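Local coordinates for protein LAO/AO transport system kinase (Escherichia coli, PDB 2P67) that belongs to the MeaB family of P-loop NTPase-fold proteins and extends a C-terminal helical arm against a second copy of the same chain, at residues E285-V288 with L289-F293; D297-R300 with Y301-T305; L306-K310 with N311-S315; P316-G319 with L320-L323. All coordinates share one frame; numbering follows the deposited sequence. Where two conformers were deposited one is given.

How the interactions relate
The four interactions follow one another along the C-terminal arm, on the same side of the chain's centre, well away from the parallel sheet. Interaction 1 lies near the end of helix 267-294, interaction 2 fills much of helix 296-310, interaction 3 ends that helix and enters the loop, and interaction 4 begins helix 316-328. The centres of 1 and 2 are about 15 Å apart and the two touch through aromatic rings. Interactions 2 and 4, about 12 Å apart, meet where the last two helices pack together, and interaction 3 is the turn joining them. All four touch the second subunit, consistent with a role for the arm in pairing the two subunits.

Interaction 1: residues E285-V288 with L289-F293; sequences EEEV and LNHLF
Asn-290 N donates to Glu-286 O at 2.8 Å, the shortest polar bond between residues 285-288 and 289-293 and an ordinary i to i+4 link of helix 267-294. Leu-289 N to Glu-285 O and His-291 N to Glu-287 O continue the pattern, whereas Leu-292 N reaches Val-288 O only weakly, at 3.3 Å. The amide of Asn-290 folds back over the carbonyl already taken by its own backbone N: with CG beside that N (chi1 -81°), ND2 comes to 3.1 Å from Glu-286 O, but the angle is too poor for a hydrogen bond. One turn apart, Glu-287 and His-291 run out from the helix together. CG of Glu-287 stands anti to its backbone N (chi1 165°) and rests 3.6 Å from His-291 CE1; the bend at chi2 then brings the carboxylate beside the ring and crosswise to it (planes 87° apart), OE2 lying 3.5 Å from CE1. A protonated imidazole would probably be favoured by this neighbour, although Glu-287 OE2 and His-291 ND1 stay 4.3 Å apart. OE2 also has a weak hydrogen bond to Ser-324 OG of the second subunit. Leu-289 CG lies 3.2 Å from Glu-285 O, and the side chain packs on Glu-285 of the second subunit. Within its own chain, Glu-285 forms a salt bridge with Arg-281, one turn earlier. Val-288 presents a compact apolar surface to Ile-327 of the second subunit, and at the end of the helix the ring of Phe-293 meets Phe-298 and Tyr-302 of helix 296-310 edge-to-face.

Interaction 2: residues D297-R300 with Y301-T305; sequences DFDR and YYRQT
Phe-298 lays one face of its ring over the CB of Tyr-302, a turn further along helix 296-310, with its CE2 4.0 Å from that CB. The two rings are near parallel, their planes 26° apart, but displaced so far (centroids 6.0 Å) that neither ring covers the other. Both are buried, Phe-298 packing on Thr-284 and Tyr-302 on Arg-281 of the second subunit, places that suit large flat rings. Another side of the helix carries a salt bridge. Arg-303, bent at chi3 (-79°), brings NE and NH1 side-on to a single oxygen, Asp-299 OD2, each 2.8 Å away. That oxygen lies close to the guanidinium plane, yet both nitrogens approach it from above the same face of the carboxylate, the planes being 43° apart. The face of the guanidinium covers Arg-300 CA, which lies 3.7 Å from Arg-303 NH1. Further on, Tyr-301 O accepts from Thr-305 N and, at 2.8 Å, from Thr-305 OG1, the two donors coming from opposite faces of the carbonyl plane; OG1 also meets Gln-322 NE2. Two bonds into one carboxylate oxygen limit the swing of the arginine, and the pairing of opposite charges i to i+4 probably steadies the more exposed side of this helix.

Interaction 3: residues L306-K310 with N311-S315; sequences LLAVK and NNTLS
Ala-308 is where the contact is tight: its carbonyl oxygen takes two bonds from Thr-313, and its methyl group meets Leu-314. Thr-313 N lies 3.0 Å from Ala-308 O, and Thr-313 OG1, held between its own backbone N and carbonyl carbon (chi1 70°), donates to the same oxygen at 3.1 Å. With Asn-312 N bonded to Val-309 O at 3.0 Å, this is a Schellman motif ending helix 296-310. Asn-312 is its C-prime residue, with phi at 67°, a left-handed conformation that asparagine adopts more readily than most residues with a side chain. Ala-308 CB then packs against Leu-314 CD1 at 3.7 Å, a small residue admitting both the threonine hydroxyl and the leucine branch. Val-309 gives a looser apolar contact, its CG2 lying 4.4 Å from Leu-314 CB. The exposed flank is looser still: there Asn-311 runs alongside Leu-307, ND2 lying 3.7 Å from Leu-307 CG with only van der Waals contact between the side chains. Two waters bridge the turn at separate places. One, close to Leu-314, donates to both Val-309 O and Leu-314 O; the other joins Lys-310 O to Asn-312 OD1, 2.8 Å from the water. The final carbonyls of the helix, which no further helical turn could serve, are thus met by loop amides, a hydroxyl and water, so the last carbonyls are paired as the chain turns.

Interaction 4: residues P316-G319 with L320-L323; sequences PRTG and LRQL
The first turns of helix 316-328 follow an N-cap, Ser-315, whose OG accepts from Thr-318 N; Leu-320 N donates to Pro-316 O at 2.8 Å. Proline fits this first turn, where its missing N-H costs no helical bond. Arg-321 N, Gln-322 N and Leu-323 N bond in turn to the carbonyls of Arg-317, Thr-318 and Gly-319. Among the side chains, Thr-318 and Arg-321 leave the helix on the same flank. A bend at chi3 (63°) turns the guanidinium back alongside the threonine: Arg-321 NH2 donates to Thr-318 OG1 at 3.3 Å, with the oxygen 24° out of the guanidinium plane, while the same nitrogen lies 3.2 Å from Thr-318 CG2. That long bond is secondary, since Thr-318 OG1 also bonds Asp-47 of the second subunit, whose Glu-139 forms a salt bridge with Arg-317. CG of Gln-322 sits between the backbone N and the carbonyl carbon (chi1 72°), which brings it to 3.3 Å from Gly-319 O; the extended chain beyond carries NE2 across to Thr-305 OG1. Leu-323 CG approaches the same glycine oxygen at 3.4 Å. Gly-319 is buried, and its lack of a side chain keeps the helix close to Val-309 and Thr-305 of helix 296-310; Leu-314 packs against its CA. Helix 316-328 thus lies back along helix 296-310, with Leu-323 packed on Phe-298, Tyr-301 and Tyr-302, while Arg-317, Thr-318 and Arg-321 meet the second subunit.

Interaction 1: residues E285-V288 with L289-F293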
loop_
_atom_site.group_PDB
_atom_site.type_symbol
_atom_site.label_atom_id
_atom_site.label_comp_id
_atom_site.label_asym_id
_atom_site.label_seq_id
_atom_site.Cartn_x
_atom_site.Cartn_y
_atom_site.Cartn_z
ATOM N N GLU A 285 2.856 15.981 -4.468
ATOM C CA GLU A 285 1.483 15.757 -4.018
ATOM C C GLU A 285 1.294 16.105 -2.545
ATOM O O GLU A 285 0.329 16.783 -2.187
ATOM C CB GLU A 285 1.076 14.305 -4.247
ATOM C CG GLU A 285 0.865 13.928 -5.700
ATOM C CD GLU A 285 0.575 12.456 -5.869
ATOM O OE1 GLU A 285 0.497 11.738 -4.842
ATOM O OE2 GLU A 285 0.416 12.010 -7.022
ATOM N N GLU A 286 2.213 15.641 -1.700
ATOM C CA GLU A 286 2.079 15.774 -0.243
ATOM C C GLU A 286 2.190 17.211 0.241
ATOM O O GLU A 286 1.561 17.580 1.226
ATOM C CB GLU A 286 3.074 14.882 0.502
ATOM C CG GLU A 286 2.667 13.412 0.535
ATOM C CD GLU A 286 3.554 12.556 1.444
ATOM O OE1 GLU A 286 4.391 13.118 2.192
ATOM O OE2 GLU A 286 3.413 11.310 1.407
ATOM N N GLU A 287 2.988 18.016 -0.455
ATOM C CA GLU A 287 3.083 19.439 -0.151
ATOM C C GLU A 287 1.760 20.153 -0.461
ATOM O O GLU A 287 1.244 20.895 0.384
ATOM C CB GLU A 287 4.253 20.077 -0.905
ATOM C CG GLU A 287 4.216 21.594 -0.946
ATOM C CD GLU A 287 5.584 22.240 -0.801
ATOM O OE1 GLU A 287 6.547 21.559 -0.366
ATOM O OE2 GLU A 287 5.687 23.450 -1.111
ATOM N N VAL A 288 1.231 19.922 -1.664
ATOM C CA VAL A 288 -0.073 20.451 -2.089
ATOM C C VAL A 288 -1.187 20.056 -1.101
ATOM O O VAL A 288 -1.975 20.903 -0.665
ATOM C CB VAL A 288 -0.443 19.968 -3.514
ATOM C CG1 VAL A 288 -1.878 20.374 -3.886
ATOM C CG2 VAL A 288 0.525 20.524 -4.525
ATOM N N LEU A 289 -1.235 18.774 -0.750
ATOM C CA LEU A 289 -2.243 18.265 0.185
ATOM C C LEU A 289 -2.067 18.781 1.619
ATOM O O LEU A 289 -3.050 19.152 2.266
ATOM C CB LEU A 289 -2.280 16.737 0.152
ATOM C CG LEU A 289 -2.690 16.130 -1.190
ATOM C CD1 LEU A 289 -2.766 14.626 -1.057
ATOM C CD2 LEU A 289 -4.009 16.697 -1.646
ATOM N N ASN A 290 -0.823 18.813 2.104
ATOM C CA ASN A 290 -0.527 19.346 3.440
ATOM C C ASN A 290 -0.904 20.807 3.610
ATOM O O ASN A 290 -1.366 21.210 4.680
ATOM C CB ASN A 290 0.943 19.145 3.814
ATOM C CG ASN A 290 1.230 17.744 4.319
ATOM O OD1 ASN A 290 0.341 17.058 4.834
ATOM N ND2 ASN A 290 2.477 17.306 4.174
ATOM N N HIS A 291 -0.705 21.601 2.562
ATOM C CA HIS A 291 -1.088 23.006 2.609
ATOM C C HIS A 291 -2.597 23.171 2.739
ATOM O O HIS A 291 -3.074 24.012 3.510
ATOM C CB HIS A 291 -0.555 23.766 1.392
ATOM C CG HIS A 291 0.895 24.134 1.498
ATOM N ND1 HIS A 291 1.768 24.041 0.433
ATOM C CD2 HIS A 291 1.629 24.588 2.544
ATOM C CE1 HIS A 291 2.972 24.430 0.815
ATOM N NE2 HIS A 291 2.916 24.762 2.093
ATOM N N LEU A 292 -3.340 22.360 1.989
ATOM C CA LEU A 292 -4.805 22.345 2.050
ATOM C C LEU A 292 -5.323 21.900 3.421
ATOM O O LEU A 292 -6.092 22.617 4.058
ATOM C CB LEU A 292 -5.367 21.442 0.948
ATOM C CG LEU A 292 -6.883 21.343 0.822
ATOM C CD1 LEU A 292 -7.475 22.678 0.395
ATOM C CD2 LEU A 292 -7.239 20.244 -0.173
ATOM N N PHE A 293 -4.887 20.727 3.873
ATOM C CA PHE A 293 -5.371 20.158 5.132
ATOM C C PHE A 293 -4.802 20.854 6.373
ATOM O O PHE A 293 -5.316 20.683 7.486
ATOM C CB PHE A 293 -5.158 18.638 5.156
ATOM C CG PHE A 293 -6.098 17.886 4.236
ATOM C CD1 PHE A 293 -5.816 17.758 2.876
ATOM C CD2 PHE A 293 -7.278 17.333 4.728
ATOM C CE1 PHE A 293 -6.694 17.086 2.020
ATOM C CE2 PHE A 293 -8.162 16.652 3.882
ATOM C CZ PHE A 293 -7.872 16.527 2.532
#

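Interaction 2: residues D297-R300 with Y301-T305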
loop_
_atom_site.group_PDB
_atom_site.type_symbol
_atom_site.label_atom_id
_atom_site.label_comp_id
_atom_site.label_asym_id
_atom_site.label_seq_id
_atom_site.Cartn_x
_atom_site.Cartn_y
_atom_site.Cartn_z
ATOM N N ASP A 297 -9.270 27.080 7.989
ATOM C CA ASP A 297 -10.634 27.147 7.481
ATOM C C ASP A 297 -11.059 25.850 6.808
ATOM O O ASP A 297 -12.190 25.374 7.012
ATOM C CB ASP A 297 -10.790 28.307 6.502
ATOM C CG ASP A 297 -10.820 29.660 7.198
ATOM O OD1 ASP A 297 -11.135 29.712 8.411
ATOM O OD2 ASP A 297 -10.535 30.666 6.525
ATOM N N PHE A 298 -10.165 25.282 5.999
ATOM C CA PHE A 298 -10.486 24.043 5.303
ATOM C C PHE A 298 -10.576 22.862 6.263
ATOM O O PHE A 298 -11.445 22.011 6.107
ATOM C CB PHE A 298 -9.503 23.718 4.173
ATOM C CG PHE A 298 -9.838 22.440 3.472
ATOM C CD1 PHE A 298 -10.860 22.403 2.522
ATOM C CD2 PHE A 298 -9.188 21.261 3.804
ATOM C CE1 PHE A 298 -11.206 21.196 1.888
ATOM C CE2 PHE A 298 -9.531 20.054 3.177
ATOM C CZ PHE A 298 -10.537 20.029 2.222
ATOM N N ASP A 299 -9.659 22.800 7.225
ATOM C CA ASP A 299 -9.652 21.741 8.231
ATOM C C ASP A 299 -10.980 21.721 8.988
ATOM O O ASP A 299 -11.544 20.651 9.243
ATOM C CB ASP A 299 -8.484 21.927 9.206
ATOM C CG ASP A 299 -8.557 20.984 10.395
ATOM O OD1 ASP A 299 -8.425 19.762 10.200
ATOM O OD2 ASP A 299 -8.773 21.468 11.525
ATOM N N ARG A 300 -11.472 22.912 9.329
ATOM C CA ARG A 300 -12.739 23.069 10.041
ATOM C C ARG A 300 -13.915 22.563 9.202
ATOM O O ARG A 300 -14.696 21.731 9.665
ATOM C CB ARG A 300 -12.923 24.545 10.436
ATOM C CG ARG A 300 -14.269 24.885 11.092
ATOM C CD ARG A 300 -14.237 26.252 11.770
ATOM N NE ARG A 300 -13.289 26.285 12.888
ATOM C CZ ARG A 300 -12.183 27.031 12.934
ATOM N NH1 ARG A 300 -11.859 27.835 11.926
ATOM N NH2 ARG A 300 -11.397 26.975 14.002
ATOM N N TYR A 301 -14.010 23.048 7.964
ATOM C CA TYR A 301 -15.059 22.655 7.034
ATOM C C TYR A 301 -15.004 21.162 6.699
ATOM O O TYR A 301 -16.045 20.497 6.591
ATOM C CB TYR A 301 -14.944 23.472 5.753
ATOM C CG TYR A 301 -16.155 23.359 4.863
ATOM C CD1 TYR A 301 -17.302 24.103 5.133
ATOM C CD2 TYR A 301 -16.165 22.505 3.759
ATOM C CE1 TYR A 301 -18.422 24.013 4.330
ATOM C CE2 TYR A 301 -17.293 22.401 2.945
ATOM C CZ TYR A 301 -18.416 23.168 3.242
ATOM O OH TYR A 301 -19.536 23.091 2.462
ATOM N N TYR A 302 -13.785 20.641 6.543
ATOM C CA TYR A 302 -13.582 19.209 6.311
ATOM C C TYR A 302 -14.113 18.366 7.477
ATOM O O TYR A 302 -14.818 17.372 7.265
ATOM C CB TYR A 302 -12.094 18.909 6.033
ATOM C CG TYR A 302 -11.836 17.453 5.757
ATOM C CD1 TYR A 302 -12.146 16.896 4.518
ATOM C CD2 TYR A 302 -11.277 16.629 6.732
ATOM C CE1 TYR A 302 -11.924 15.536 4.254
ATOM C CE2 TYR A 302 -11.046 15.274 6.479
ATOM C CZ TYR A 302 -11.390 14.738 5.239
ATOM O OH TYR A 302 -11.154 13.408 4.996
ATOM N N ARG A 303 -13.787 18.773 8.701
ATOM C CA ARG A 303 -14.209 18.029 9.883
ATOM C C ARG A 303 -15.724 18.094 10.091
ATOM O O ARG A 303 -16.327 17.101 10.470
ATOM C CB ARG A 303 -13.450 18.474 11.136
ATOM C CG ARG A 303 -11.977 18.012 11.175
ATOM C CD ARG A 303 -11.268 18.402 12.479
ATOM N NE ARG A 303 -10.860 19.811 12.491
ATOM C CZ ARG A 303 -11.428 20.766 13.231
ATOM N NH1 ARG A 303 -10.983 22.014 13.155
ATOM N NH2 ARG A 303 -12.437 20.485 14.051
ATOM N N GLN A 304 -16.327 19.250 9.822
ATOM C CA GLN A 304 -17.790 19.396 9.870
ATOM C C GLN A 304 -18.491 18.547 8.803
ATOM O O GLN A 304 -19.566 18.000 9.042
ATOM C CB GLN A 304 -18.205 20.872 9.755
ATOM C CG GLN A 304 -17.842 21.734 10.977
ATOM C CD GLN A 304 -18.308 21.151 12.318
ATOM O OE1 GLN A 304 -17.504 20.964 13.225
ATOM N NE2 GLN A 304 -19.601 20.865 12.443
ATOM N N THR A 305 -17.873 18.444 7.626
ATOM C CA THR A 305 -18.399 17.599 6.562
ATOM C C THR A 305 -18.336 16.131 6.964
ATOM O O THR A 305 -19.333 15.432 6.857
ATOM C CB THR A 305 -17.661 17.816 5.235
ATOM O OG1 THR A 305 -17.795 19.188 4.842
ATOM C CG2 THR A 305 -18.214 16.882 4.145
#

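Interaction 3: residues L306-K310 with N311-S315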
loop_
_atom_site.group_PDB
_atom_site.type_symbol
_atom_site.label_atom_id
_atom_site.label_comp_id
_atom_site.label_asym_id
_atom_site.label_seq_id
_atom_site.Cartn_x
_atom_site.Cartn_y
_atom_site.Cartn_z
ATOM N N LEU A 306 -17.177 15.677 7.443
ATOM C CA LEU A 306 -17.034 14.318 7.975
ATOM C C LEU A 306 -18.091 14.001 9.027
ATOM O O LEU A 306 -18.710 12.939 8.987
ATOM C CB LEU A 306 -15.643 14.100 8.586
ATOM C CG LEU A 306 -14.472 13.827 7.628
ATOM C CD1 LEU A 306 -13.236 13.338 8.395
ATOM C CD2 LEU A 306 -14.879 12.813 6.601
ATOM N N LEU A 307 -18.309 14.925 9.952
ATOM C CA LEU A 307 -19.315 14.697 11.010
ATOM C C LEU A 307 -20.748 14.627 10.464
ATOM O O LEU A 307 -21.538 13.806 10.917
ATOM C CB LEU A 307 -19.215 15.745 12.117
ATOM C CG LEU A 307 -19.986 15.444 13.414
ATOM C CD1 LEU A 307 -19.593 14.107 14.023
ATOM C CD2 LEU A 307 -19.760 16.576 14.428
ATOM N N ALA A 308 -21.064 15.490 9.501
ATOM C CA ALA A 308 -22.347 15.436 8.790
ATOM C C ALA A 308 -22.592 14.074 8.150
ATOM O O ALA A 308 -23.678 13.534 8.238
ATOM C CB ALA A 308 -22.435 16.560 7.739
ATOM N N VAL A 309 -21.572 13.508 7.506
ATOM C CA VAL A 309 -21.689 12.169 6.923
ATOM C C VAL A 309 -21.852 11.101 8.017
ATOM O O VAL A 309 -22.732 10.233 7.937
ATOM C CB VAL A 309 -20.477 11.860 5.958
ATOM C CG1 VAL A 309 -20.510 10.421 5.489
ATOM C CG2 VAL A 309 -20.466 12.842 4.760
ATOM N N LYS A 310 -21.054 11.203 9.074
ATOM C CA LYS A 310 -21.118 10.225 10.152
ATOM C C LYS A 310 -22.506 10.216 10.786
ATOM O O LYS A 310 -23.019 9.148 11.146
ATOM C CB LYS A 310 -20.058 10.567 11.198
ATOM C CG LYS A 310 -19.872 9.585 12.312
ATOM C CD LYS A 310 -18.667 10.038 13.154
ATOM C CE LYS A 310 -18.623 9.272 14.463
ATOM N NZ LYS A 310 -17.311 8.656 14.765
ATOM N N ASN A 311 -23.111 11.403 10.906
ATOM C CA ASN A 311 -24.428 11.568 11.539
ATOM C C ASN A 311 -25.620 11.400 10.570
ATOM O O ASN A 311 -26.776 11.676 10.934
ATOM C CB ASN A 311 -24.503 12.943 12.231
ATOM C CG ASN A 311 -23.915 12.939 13.626
ATOM O OD1 ASN A 311 -23.924 11.927 14.332
ATOM N ND2 ASN A 311 -23.406 14.094 14.039
ATOM N N ASN A 312 -25.340 10.930 9.352
ATOM C CA ASN A 312 -26.388 10.568 8.376
ATOM C C ASN A 312 -27.218 11.738 7.849
ATOM O O ASN A 312 -28.353 11.544 7.373
ATOM C CB ASN A 312 -27.320 9.483 8.935
ATOM C CG ASN A 312 -26.569 8.286 9.452
ATOM O OD1 ASN A 312 -25.627 7.819 8.816
ATOM N ND2 ASN A 312 -26.977 7.779 10.616
ATOM N N THR A 313 -26.646 12.936 7.914
ATOM C CA THR A 313 -27.328 14.123 7.392
ATOM C C THR A 313 -26.993 14.424 5.926
ATOM O O THR A 313 -27.739 15.134 5.259
ATOM C CB THR A 313 -27.094 15.380 8.270
ATOM O OG1 THR A 313 -25.733 15.807 8.145
ATOM C CG2 THR A 313 -27.428 15.082 9.726
ATOM N N LEU A 314 -25.873 13.891 5.446
ATOM C CA LEU A 314 -25.418 14.077 4.064
ATOM C C LEU A 314 -24.939 12.743 3.548
ATOM O O LEU A 314 -24.296 11.981 4.290
ATOM C CB LEU A 314 -24.190 14.996 4.002
ATOM C CG LEU A 314 -24.184 16.486 4.320
ATOM C CD1 LEU A 314 -22.783 17.030 4.054
ATOM C CD2 LEU A 314 -25.194 17.210 3.455
ATOM N N SER A 315 -25.178 12.482 2.262
ATOM C CA SER A 315 -24.547 11.340 1.619
ATOM C C SER A 315 -23.066 11.644 1.370
ATOM O O SER A 315 -22.676 12.801 1.301
ATOM C CB SER A 315 -25.213 11.020 0.266
ATOM O OG SER A 315 -25.050 12.118 -0.605
HETATM O O HOH W 1 -24.182 9.620 5.738
HETATM O O HOH W 2 -23.148 6.869 9.788
#

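Interaction 4: residues P316-G319 with L320-L323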
loop_
_atom_site.group_PDB
_atom_site.type_symbol
_atom_site.label_atom_id
_atom_site.label_comp_id
_atom_site.label_asym_id
_atom_site.label_seq_id
_atom_site.Cartn_x
_atom_site.Cartn_y
_atom_site.Cartn_z
ATOM N N PRO A 316 -22.242 10.596 1.223
ATOM C CA PRO A 316 -20.863 10.781 0.765
ATOM C C PRO A 316 -20.753 11.630 -0.518
ATOM O O PRO A 316 -19.905 12.525 -0.580
ATOM C CB PRO A 316 -20.384 9.347 0.556
ATOM C CG PRO A 316 -21.167 8.568 1.601
ATOM C CD PRO A 316 -22.534 9.183 1.539
ATOM N N ARG A 317 -21.633 11.395 -1.494
ATOM C CA ARG A 317 -21.665 12.190 -2.729
ATOM C C ARG A 317 -21.720 13.690 -2.428
ATOM O O ARG A 317 -20.912 14.471 -2.938
ATOM C CB ARG A 317 -22.877 11.800 -3.590
ATOM C CG ARG A 317 -23.062 12.687 -4.809
ATOM C CD ARG A 317 -24.429 12.485 -5.438
ATOM N NE ARG A 317 -24.455 11.228 -6.173
ATOM C CZ ARG A 317 -25.214 11.017 -7.239
ATOM N NH1 ARG A 317 -26.004 11.990 -7.696
ATOM N NH2 ARG A 317 -25.184 9.844 -7.837
ATOM N N THR A 318 -22.682 14.081 -1.589
ATOM C CA THR A 318 -22.873 15.482 -1.234
ATOM C C THR A 318 -21.698 15.986 -0.426
ATOM O O THR A 318 -21.220 17.095 -0.656
ATOM C CB THR A 318 -24.214 15.722 -0.494
ATOM O OG1 THR A 318 -25.272 15.482 -1.410
ATOM C CG2 THR A 318 -24.339 17.168 -0.022
ATOM N N GLY A 319 -21.212 15.157 0.500
ATOM C CA GLY A 319 -20.009 15.503 1.254
ATOM C C GLY A 319 -18.866 15.884 0.316
ATOM O O GLY A 319 -18.220 16.935 0.483
ATOM N N LEU A 320 -18.641 15.040 -0.687
ATOM C CA LEU A 320 -17.563 15.258 -1.645
ATOM C C LEU A 320 -17.775 16.527 -2.463
ATOM O O LEU A 320 -16.865 17.345 -2.588
ATOM C CB LEU A 320 -17.398 14.042 -2.563
ATOM C CG LEU A 320 -16.260 14.105 -3.593
ATOM C CD1 LEU A 320 -14.902 14.117 -2.895
ATOM C CD2 LEU A 320 -16.357 12.943 -4.563
ATOM N N ARG A 321 -18.975 16.681 -3.025
ATOM C CA ARG A 321 -19.301 17.864 -3.836
ATOM C C ARG A 321 -19.031 19.170 -3.096
ATOM O O ARG A 321 -18.406 20.081 -3.636
ATOM C CB ARG A 321 -20.753 17.813 -4.318
ATOM C CG ARG A 321 -21.137 18.948 -5.269
ATOM C CD ARG A 321 -22.600 18.877 -5.667
ATOM N NE ARG A 321 -23.505 19.048 -4.525
ATOM C CZ ARG A 321 -24.225 18.075 -3.967
ATOM N NH1 ARG A 321 -24.169 16.823 -4.427
ATOM N NH2 ARG A 321 -25.014 18.358 -2.942
ATOM N N GLN A 322 -19.500 19.267 -1.858
ATOM C CA GLN A 322 -19.343 20.504 -1.115
ATOM C C GLN A 322 -17.893 20.751 -0.705
ATOM O O GLN A 322 -17.458 21.900 -0.645
ATOM C CB GLN A 322 -20.291 20.563 0.076
ATOM C CG GLN A 322 -19.971 19.651 1.234
ATOM C CD GLN A 322 -21.009 19.774 2.331
ATOM O OE1 GLN A 322 -22.186 20.029 2.060
ATOM N NE2 GLN A 322 -20.578 19.601 3.578
ATOM N N LEU A 323 -17.137 19.688 -0.439
ATOM C CA LEU A 323 -15.701 19.857 -0.246
ATOM C C LEU A 323 -15.041 20.416 -1.511
ATOM O O LEU A 323 -14.227 21.337 -1.424
ATOM C CB LEU A 323 -15.032 18.547 0.191
ATOM C CG LEU A 323 -15.272 18.186 1.656
ATOM C CD1 LEU A 323 -14.899 16.716 1.888
ATOM C CD2 LEU A 323 -14.531 19.145 2.600
#